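Local coordinates for SusD superfamily protein (Bacteroides thetaiotaomicron, PDB 3MCX) that is of unknown function but, as a zinc-binding SusD family protein of the bacterial outer membrane, probably helps capture glycans at the cell surface, at residues 336-341 with 347-352; 276-281 with 286-291; 211-216 with 360-365. All coordinates share one frame; numbering follows the deposited sequence.

Contacts 1 and 2 form one neighbourhood of this single chain of mainly helix and loop, while contact 3 lies across the chain's centre from both. The centres of contacts 1 and 2 are about 12 Å apart, and the two touch: Phe338 and Lys347 pack on the short helix 276-279. Contact 3 has its centre about 26 Å from that of contact 1 and about 30 Å from that of contact 2. In sequence, 211-216 comes first and 360-365 last, with contact 2 and then contact 1 lying between them. Strand 351-355 runs directly into helix 356-370, so the loop-rich region of contacts 1 and 2 is tied by the chain to the helices around contact 3.

Contact 1 (336-341 with 347-352); sequences AKFPGK and KTNNIC
Asn349 reaches across to Gly340 and shows how one side-chain amide can pin a loop that has no regular structure of its own. Its OD1 accepts the N-H of Gly340 at 2.9 Å, in the carbonyl plane and on a lone pair. ND2 uses its hydrogens twice: one bond, nearly straight at 173°, runs in the amide plane to Asn350 O, and a water accepts another and donates in turn to Lys337 O. Held at both ends, the amide is fixed in rotation, even though its chi1 of -145° is off a staggered position. ND2 also lies at the edge of the Phe338 ring, 4.0 Å from Phe338 CD1, the ring and amide planes being almost perpendicular.

Thr348 provides the second grip. With chi1 at 68°, OG1 faces the loop and accepts the Lys341 N-H at 2.9 Å, while also bonding Asp345 O. A side chain on Gly340 would run into this oxygen. Lys341 lays its chain across Thr348 and bends at its last torsion, bringing NZ 2.8 Å from Thr348 O, nearly in line with that carbonyl. Ile262 O and Asp251 are further partners of this ammonium group.

Strand 351-355, which begins here, pairs antiparallel with strand 256-260, while Phe338 packs on Pro277 of helix 276-279 and meets Trp46 of helix 44-51 edge-to-face.

Contact 2 (276-281 with 286-291); sequences APMVYA and VDWNNL
Leu291 and Val279, the two residues most covered by this contact, meet where the chain reverses and the loop 286-291 folds back over segment 276-281. Here Val279 O finds its donors in the returning backbone. It accepts Asn290 N at 2.8 Å, on a lone pair in the carbonyl plane, and receives a weak bond from Leu291 N at 3.1 Å.

Leu291 then wedges between two side chains. Its chi1 of -67° turns the branch toward the helix, setting CD1 over the face of the Tyr280 ring, 3.7 Å from the centroid and only 12° off the ring normal; the same methyl lies 3.6 Å from Val279 CG1. Earlier in the loop, Trp288 CD1 meets the CE methyl of Met278, a selenomethionine in the crystal, obliquely at 3.8 Å. Glu283, in the intervening turn, accepts the backbone N-H groups of Asp287, Trp288 and Asn289.

Asn289 ND2 binds Ala281 O at 2.9 Å, tilted 33° from the carbonyl plane, and also Leu291 O. With an alanine in place of Asn289 the amide is gone, and Ala281 O and Leu291 O would probably each lose a partner, which is likely to weaken the hold of the loop on Ala281. One water bridges the backbones, donating to Tyr280 O at 2.8 Å and to Leu291 O at 2.9 Å.

Contact 3 (211-216 with 360-365); sequences VYLNMG and YLNAAE
Leu213 and Asn362 form the nearest CA pair between segments 211-216 and 360-365, their CA atoms 7.0 Å apart. Two helices, 201-214 and 356-370, meet in a buried contact in the helical part of a SusD family protein, a family grouped with the TPR-like helical folds, and the contact illustrates how a single apolar side chain can pack against polar side chains whose ends are engaged by other residues.

Leu213 supplies the whole contribution of the 211-216 segment. Its CG stands anti to the backbone N (chi1 -175°), which carries both methyls out toward the facing helix. There they meet Asn362 and Glu365, three residues apart and so on the same side of helix 356-370. CD2 comes against the amide of Asn362, 3.4 Å from Asn362 OD1. CD1 lies against the glutamate's CG and carboxylate carbon, 4.0 Å from Glu365 CD, the two side chains crossing at about a right angle. The extended Glu365 chain thus brings its carboxylate end across the two leucine methyls.

The buried polar ends have partners. Asn362 OD1 bonds Arg410 and its ND2 reaches Ser209 on helix 201-214, while Glu365 OE2 forms a salt bridge with Arg426 and bonds Asn427. Arg426 also binds Asn214 OD1, and so links both helices; its charge would probably help keep the carboxylate ionised.

Just beyond Leu213, helix 201-214 closes in a Schellman motif, with Gly216 at positive phi (69°) and its N bonded to Leu213 O at 3.0 Å. At the interface itself, the Leu213 CD2 methyl touches two oxygens, lying 3.7 Å from Glu365 OE1 as well as against the amide oxygen of Asn362.

Contact 1 (336-341 with 347-352)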
loop_
_atom_site.group_PDB
_atom_site.type_symbol
_atom_site.label_atom_id
_atom_site.label_comp_id
_atom_site.label_asym_id
_atom_site.label_seq_id
_atom_site.Cartn_x
_atom_site.Cartn_y
_atom_site.Cartn_z
ATOM N N ALA A 336 -1.198 13.207 -10.458
ATOM C CA ALA A 336 -2.364 13.989 -10.001
ATOM C C ALA A 336 -3.476 13.111 -9.383
ATOM O O ALA A 336 -4.633 13.488 -9.405
ATOM C CB ALA A 336 -2.918 14.837 -11.151
ATOM N N LYS A 337 -3.135 11.946 -8.857
ATOM C CA LYS A 337 -4.120 11.060 -8.253
ATOM C C LYS A 337 -4.741 11.581 -6.951
ATOM O O LYS A 337 -5.827 11.167 -6.620
ATOM C CB LYS A 337 -3.546 9.673 -7.973
ATOM C CG LYS A 337 -3.553 8.784 -9.152
ATOM C CD LYS A 337 -3.225 7.349 -8.759
ATOM C CE LYS A 337 -3.369 6.501 -9.991
ATOM N NZ LYS A 337 -2.923 5.118 -9.818
ATOM N N PHE A 338 -4.047 12.451 -6.213
ATOM C CA PHE A 338 -4.502 12.847 -4.872
ATOM C C PHE A 338 -4.583 14.368 -4.747
ATOM O O PHE A 338 -3.888 14.995 -3.938
ATOM C CB PHE A 338 -3.552 12.243 -3.822
ATOM C CG PHE A 338 -3.225 10.802 -4.081
ATOM C CD1 PHE A 338 -4.238 9.855 -4.137
ATOM C CD2 PHE A 338 -1.909 10.396 -4.374
ATOM C CE1 PHE A 338 -3.942 8.494 -4.426
ATOM C CE2 PHE A 338 -1.614 9.036 -4.665
ATOM C CZ PHE A 338 -2.651 8.096 -4.692
ATOM N N PRO A 339 -5.486 15.004 -5.523
ATOM C CA PRO A 339 -5.522 16.477 -5.558
ATOM C C PRO A 339 -6.345 17.101 -4.421
ATOM O O PRO A 339 -6.417 18.330 -4.323
ATOM C CB PRO A 339 -6.190 16.734 -6.881
ATOM C CG PRO A 339 -7.233 15.601 -6.964
ATOM C CD PRO A 339 -6.482 14.418 -6.447
ATOM N N GLY A 340 -6.991 16.274 -3.586
ATOM C CA GLY A 340 -7.878 16.786 -2.538
ATOM C C GLY A 340 -9.323 16.842 -2.992
ATOM O O GLY A 340 -9.616 16.758 -4.194
ATOM N N LYS A 341 -10.233 17.018 -2.038
ATOM C CA LYS A 341 -11.702 16.981 -2.319
ATOM C C LYS A 341 -12.208 18.111 -3.185
ATOM O O LYS A 341 -13.276 17.999 -3.816
ATOM C CB LYS A 341 -12.511 17.019 -1.026
ATOM C CG LYS A 341 -12.097 16.043 0.032
ATOM C CD LYS A 341 -13.175 15.841 1.049
ATOM C CE LYS A 341 -12.753 15.235 2.345
ATOM N NZ LYS A 341 -11.961 14.004 2.235
ATOM N N LYS A 347 -4.123 17.925 1.123
ATOM C CA LYS A 347 -4.214 17.494 2.520
ATOM C C LYS A 347 -5.588 16.974 2.904
ATOM O O LYS A 347 -5.733 16.343 3.966
ATOM C CB LYS A 347 -3.797 18.629 3.451
ATOM C CG LYS A 347 -2.338 18.947 3.356
ATOM C CD LYS A 347 -1.909 19.968 4.405
ATOM C CE LYS A 347 -2.496 21.305 4.176
ATOM N NZ LYS A 347 -2.007 21.950 2.927
ATOM N N THR A 348 -6.602 17.285 2.103
ATOM C CA THR A 348 -7.952 16.791 2.334
ATOM C C THR A 348 -8.295 15.467 1.651
ATOM O O THR A 348 -9.404 14.956 1.848
ATOM C CB THR A 348 -9.013 17.833 1.893
ATOM O OG1 THR A 348 -8.985 17.967 0.452
ATOM C CG2 THR A 348 -8.788 19.175 2.606
ATOM N N ASN A 349 -7.398 14.944 0.823
ATOM C CA ASN A 349 -7.642 13.713 0.089
ATOM C C ASN A 349 -7.814 12.567 1.069
ATOM O O ASN A 349 -7.004 12.378 2.001
ATOM C CB ASN A 349 -6.499 13.405 -0.891
ATOM C CG ASN A 349 -6.969 12.758 -2.181
ATOM O OD1 ASN A 349 -7.072 13.447 -3.203
ATOM N ND2 ASN A 349 -7.284 11.441 -2.147
ATOM N N ASN A 350 -8.834 11.753 0.838
ATOM C CA ASN A 350 -8.947 10.485 1.561
ATOM C C ASN A 350 -7.796 9.546 1.193
ATOM O O ASN A 350 -7.067 9.764 0.216
ATOM C CB ASN A 350 -10.273 9.804 1.261
ATOM C CG ASN A 350 -11.417 10.335 2.088
ATOM O OD1 ASN A 350 -11.290 11.314 2.848
ATOM N ND2 ASN A 350 -12.596 9.729 1.889
ATOM N N ILE A 351 -7.635 8.491 1.973
ATOM C CA ILE A 351 -6.597 7.495 1.766
ATOM C C ILE A 351 -7.248 6.167 1.366
ATOM O O ILE A 351 -7.719 5.390 2.223
ATOM C CB ILE A 351 -5.731 7.261 3.026
ATOM C CG1 ILE A 351 -5.270 8.590 3.671
ATOM C CG2 ILE A 351 -4.537 6.431 2.619
ATOM C CD1 ILE A 351 -4.359 8.354 4.908
ATOM N N CYS A 352 -7.251 5.873 0.069
ATOM C CA CYS A 352 -7.788 4.610 -0.390
ATOM C C CYS A 352 -6.741 3.534 -0.154
ATOM O O CYS A 352 -5.582 3.643 -0.619
ATOM C CB CYS A 352 -8.131 4.703 -1.871
ATOM S SG CYS A 352 -8.810 3.148 -2.503
HETATM O O HOH W 1 -7.836 10.263 -4.860
#

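Contact 2 (276-281 with 286-291)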
loop_
_atom_site.group_PDB
_atom_site.type_symbol
_atom_site.label_atom_id
_atom_site.label_comp_id
_atom_site.label_asym_id
_atom_site.label_seq_id
_atom_site.Cartn_x
_atom_site.Cartn_y
_atom_site.Cartn_z
ATOM N N ALA A 276 1.498 11.882 1.871
ATOM C CA ALA A 276 1.822 11.569 0.488
ATOM C C ALA A 276 1.254 12.570 -0.498
ATOM O O ALA A 276 1.938 12.908 -1.449
ATOM C CB ALA A 276 1.443 10.109 0.107
ATOM N N PRO A 277 -0.009 12.993 -0.339
ATOM C CA PRO A 277 -0.559 13.920 -1.320
ATOM C C PRO A 277 0.259 15.220 -1.438
ATOM O O PRO A 277 0.489 15.704 -2.553
ATOM C CB PRO A 277 -1.994 14.129 -0.842
ATOM C CG PRO A 277 -2.335 12.795 -0.244
ATOM C CD PRO A 277 -1.060 12.423 0.527
HETATM N N MSE A 278 0.735 15.776 -0.323
HETATM C CA MSE A 278 1.576 16.956 -0.369
HETATM C C MSE A 278 2.967 16.627 -0.904
HETATM O O MSE A 278 3.587 17.451 -1.574
HETATM C CB MSE A 278 1.660 17.642 1.000
HETATM C CG MSE A 278 0.432 18.453 1.314
HETATM SE SE MSE A 278 -0.094 19.789 0.013
HETATM C CE MSE A 278 1.561 20.720 -0.108
ATOM N N VAL A 279 3.447 15.424 -0.615
ATOM C CA VAL A 279 4.770 15.044 -1.112
ATOM C C VAL A 279 4.748 14.798 -2.631
ATOM O O VAL A 279 5.768 14.976 -3.293
ATOM C CB VAL A 279 5.365 13.893 -0.260
ATOM C CG1 VAL A 279 6.797 13.472 -0.749
ATOM C CG2 VAL A 279 5.381 14.334 1.215
ATOM N N TYR A 280 3.579 14.498 -3.181
ATOM C CA TYR A 280 3.392 14.442 -4.643
ATOM C C TYR A 280 3.008 15.795 -5.247
ATOM O O TYR A 280 2.904 15.911 -6.467
ATOM C CB TYR A 280 2.232 13.459 -4.981
ATOM C CG TYR A 280 2.598 11.994 -5.035
ATOM C CD1 TYR A 280 3.372 11.492 -6.083
ATOM C CD2 TYR A 280 2.137 11.096 -4.067
ATOM C CE1 TYR A 280 3.715 10.143 -6.166
ATOM C CE2 TYR A 280 2.484 9.747 -4.135
ATOM C CZ TYR A 280 3.274 9.286 -5.173
ATOM O OH TYR A 280 3.634 7.959 -5.199
ATOM N N ALA A 281 2.753 16.828 -4.430
ATOM C CA ALA A 281 2.063 18.013 -4.908
ATOM C C ALA A 281 2.861 18.788 -5.937
ATOM O O ALA A 281 4.099 18.785 -5.937
ATOM C CB ALA A 281 1.723 18.938 -3.719
ATOM N N VAL A 286 7.958 25.585 -4.786
ATOM C CA VAL A 286 8.439 24.263 -4.362
ATOM C C VAL A 286 8.604 24.270 -2.849
ATOM O O VAL A 286 9.221 25.206 -2.304
ATOM C CB VAL A 286 9.780 23.919 -5.019
ATOM C CG1 VAL A 286 10.368 22.607 -4.468
ATOM C CG2 VAL A 286 9.641 23.817 -6.556
ATOM N N ASP A 287 8.019 23.293 -2.176
ATOM C CA ASP A 287 8.095 23.235 -0.703
ATOM C C ASP A 287 8.161 21.811 -0.212
ATOM O O ASP A 287 9.251 21.330 0.099
ATOM C CB ASP A 287 6.941 24.058 -0.096
ATOM C CG ASP A 287 7.123 24.308 1.393
ATOM O OD1 ASP A 287 8.076 23.777 1.972
ATOM O OD2 ASP A 287 6.303 25.030 1.986
ATOM N N TRP A 288 7.032 21.124 -0.176
ATOM C CA TRP A 288 6.935 19.797 0.374
ATOM C C TRP A 288 7.230 18.677 -0.604
ATOM O O TRP A 288 7.563 17.578 -0.166
ATOM C CB TRP A 288 5.543 19.549 0.972
ATOM C CG TRP A 288 5.227 20.460 2.099
ATOM C CD1 TRP A 288 4.572 21.656 2.046
ATOM C CD2 TRP A 288 5.556 20.245 3.470
ATOM N NE1 TRP A 288 4.461 22.203 3.319
ATOM C CE2 TRP A 288 5.065 21.349 4.204
ATOM C CE3 TRP A 288 6.216 19.216 4.151
ATOM C CZ2 TRP A 288 5.234 21.456 5.587
ATOM C CZ3 TRP A 288 6.372 19.323 5.537
ATOM C CH2 TRP A 288 5.865 20.420 6.232
ATOM N N ASN A 289 7.127 18.919 -1.900
ATOM C CA ASN A 289 7.219 17.820 -2.843
ATOM C C ASN A 289 8.534 17.052 -2.746
ATOM O O ASN A 289 9.607 17.651 -2.655
ATOM C CB ASN A 289 7.068 18.357 -4.289
ATOM C CG ASN A 289 7.313 17.301 -5.331
ATOM O OD1 ASN A 289 8.479 16.923 -5.553
ATOM N ND2 ASN A 289 6.246 16.811 -5.974
ATOM N N ASN A 290 8.435 15.735 -2.773
ATOM C CA ASN A 290 9.609 14.934 -3.096
ATOM C C ASN A 290 9.325 13.649 -3.830
ATOM O O ASN A 290 10.075 12.698 -3.696
ATOM C CB ASN A 290 10.531 14.675 -1.898
ATOM C CG ASN A 290 11.976 14.470 -2.345
ATOM O OD1 ASN A 290 12.312 14.850 -3.478
ATOM N ND2 ASN A 290 12.843 13.908 -1.478
ATOM N N LEU A 291 8.233 13.614 -4.599
ATOM C CA LEU A 291 7.873 12.477 -5.428
ATOM C C LEU A 291 7.496 12.985 -6.801
ATOM O O LEU A 291 6.629 13.856 -6.937
ATOM C CB LEU A 291 6.723 11.684 -4.823
ATOM C CG LEU A 291 7.044 10.964 -3.507
ATOM C CD1 LEU A 291 5.782 10.676 -2.718
ATOM C CD2 LEU A 291 7.837 9.657 -3.713
HETATM O O HOH W 2 4.095 14.152 -8.302
#

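Contact 3 (211-216 with 360-365)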
loop_
_atom_site.group_PDB
_atom_site.type_symbol
_atom_site.label_atom_id
_atom_site.label_comp_id
_atom_site.label_asym_id
_atom_site.label_seq_id
_atom_site.Cartn_x
_atom_site.Cartn_y
_atom_site.Cartn_z
ATOM N N VAL A 211 -2.539 -10.285 0.330
ATOM C CA VAL A 211 -1.670 -11.071 1.198
ATOM C C VAL A 211 -1.278 -12.420 0.569
ATOM O O VAL A 211 -0.088 -12.774 0.477
ATOM C CB VAL A 211 -2.309 -11.244 2.615
ATOM C CG1 VAL A 211 -1.516 -12.209 3.475
ATOM C CG2 VAL A 211 -2.476 -9.887 3.276
ATOM N N TYR A 212 -2.284 -13.187 0.161
ATOM C CA TYR A 212 -2.035 -14.502 -0.441
ATOM C C TYR A 212 -1.167 -14.392 -1.699
ATOM O O TYR A 212 -0.282 -15.215 -1.939
ATOM C CB TYR A 212 -3.360 -15.155 -0.775
ATOM C CG TYR A 212 -4.124 -15.786 0.376
ATOM C CD1 TYR A 212 -3.506 -16.647 1.282
ATOM C CD2 TYR A 212 -5.501 -15.545 0.528
ATOM C CE1 TYR A 212 -4.240 -17.262 2.310
ATOM C CE2 TYR A 212 -6.231 -16.165 1.539
ATOM C CZ TYR A 212 -5.605 -17.004 2.431
ATOM O OH TYR A 212 -6.346 -17.620 3.431
ATOM N N LEU A 213 -1.414 -13.387 -2.527
ATOM C CA LEU A 213 -0.645 -13.218 -3.768
ATOM C C LEU A 213 0.851 -13.073 -3.426
ATOM O O LEU A 213 1.704 -13.680 -4.068
ATOM C CB LEU A 213 -1.154 -11.997 -4.576
ATOM C CG LEU A 213 -0.525 -11.770 -5.955
ATOM C CD1 LEU A 213 -0.672 -12.949 -6.940
ATOM C CD2 LEU A 213 -1.094 -10.467 -6.539
ATOM N N ASN A 214 1.163 -12.287 -2.405
ATOM C CA ASN A 214 2.568 -12.032 -1.997
ATOM C C ASN A 214 3.161 -13.215 -1.232
ATOM O O ASN A 214 4.367 -13.272 -1.015
ATOM C CB ASN A 214 2.664 -10.708 -1.232
ATOM C CG ASN A 214 2.638 -9.536 -2.160
ATOM O OD1 ASN A 214 3.611 -9.328 -2.909
ATOM N ND2 ASN A 214 1.510 -8.806 -2.186
HETATM N N MSE A 215 2.331 -14.193 -0.883
HETATM C CA MSE A 215 2.829 -15.479 -0.373
HETATM C C MSE A 215 3.006 -16.491 -1.489
HETATM O O MSE A 215 3.456 -17.630 -1.223
HETATM C CB MSE A 215 1.840 -16.123 0.578
HETATM C CG MSE A 215 1.642 -15.459 1.839
HETATM SE SE MSE A 215 0.249 -16.366 2.861
HETATM C CE MSE A 215 0.933 -17.606 3.412
ATOM N N GLY A 216 2.613 -16.152 -2.719
ATOM C CA GLY A 216 2.616 -17.114 -3.814
ATOM C C GLY A 216 1.552 -18.198 -3.645
ATOM O O GLY A 216 1.653 -19.280 -4.214
ATOM N N TYR A 360 -9.125 -7.105 -9.383
ATOM C CA TYR A 360 -9.149 -7.718 -10.715
ATOM C C TYR A 360 -7.732 -8.108 -11.167
ATOM O O TYR A 360 -7.547 -9.183 -11.733
ATOM C CB TYR A 360 -9.805 -6.776 -11.744
ATOM C CG TYR A 360 -11.315 -6.811 -11.807
ATOM C CD1 TYR A 360 -12.110 -6.293 -10.785
ATOM C CD2 TYR A 360 -11.947 -7.382 -12.898
ATOM C CE1 TYR A 360 -13.489 -6.347 -10.869
ATOM C CE2 TYR A 360 -13.323 -7.433 -13.002
ATOM C CZ TYR A 360 -14.098 -6.935 -11.970
ATOM O OH TYR A 360 -15.489 -7.029 -12.105
ATOM N N LEU A 361 -6.763 -7.236 -10.939
ATOM C CA LEU A 361 -5.369 -7.493 -11.325
ATOM C C LEU A 361 -4.760 -8.651 -10.517
ATOM O O LEU A 361 -4.052 -9.489 -11.068
ATOM C CB LEU A 361 -4.539 -6.197 -11.259
ATOM C CG LEU A 361 -4.916 -5.178 -12.343
ATOM C CD1 LEU A 361 -4.464 -3.775 -11.918
ATOM C CD2 LEU A 361 -4.405 -5.627 -13.762
ATOM N N ASN A 362 -5.094 -8.708 -9.237
ATOM C CA ASN A 362 -4.686 -9.827 -8.363
ATOM C C ASN A 362 -5.244 -11.125 -8.880
ATOM O O ASN A 362 -4.541 -12.129 -8.936
ATOM C CB ASN A 362 -5.173 -9.611 -6.917
ATOM C CG ASN A 362 -4.408 -8.528 -6.175
ATOM O OD1 ASN A 362 -3.412 -7.998 -6.661
ATOM N ND2 ASN A 362 -4.898 -8.179 -4.951
ATOM N N ALA A 363 -6.523 -11.134 -9.263
ATOM C CA ALA A 363 -7.099 -12.339 -9.871
ATOM C C ALA A 363 -6.392 -12.731 -11.174
ATOM O O ALA A 363 -6.139 -13.910 -11.418
ATOM C CB ALA A 363 -8.635 -12.163 -10.102
ATOM N N ALA A 364 -6.131 -11.755 -12.037
ATOM C CA ALA A 364 -5.490 -12.053 -13.301
ATOM C C ALA A 364 -4.110 -12.691 -13.085
ATOM O O ALA A 364 -3.811 -13.711 -13.714
ATOM C CB ALA A 364 -5.371 -10.808 -14.155
ATOM N N GLU A 365 -3.331 -12.107 -12.188
ATOM C CA GLU A 365 -1.972 -12.582 -11.898
ATOM C C GLU A 365 -2.035 -13.970 -11.212
ATOM O O GLU A 365 -1.327 -14.885 -11.608
ATOM C CB GLU A 365 -1.203 -11.584 -11.049
ATOM C CG GLU A 365 0.254 -11.947 -10.798
ATOM C CD GLU A 365 0.996 -10.919 -9.983
ATOM O OE1 GLU A 365 0.503 -9.772 -9.796
ATOM O OE2 GLU A 365 2.097 -11.284 -9.484
#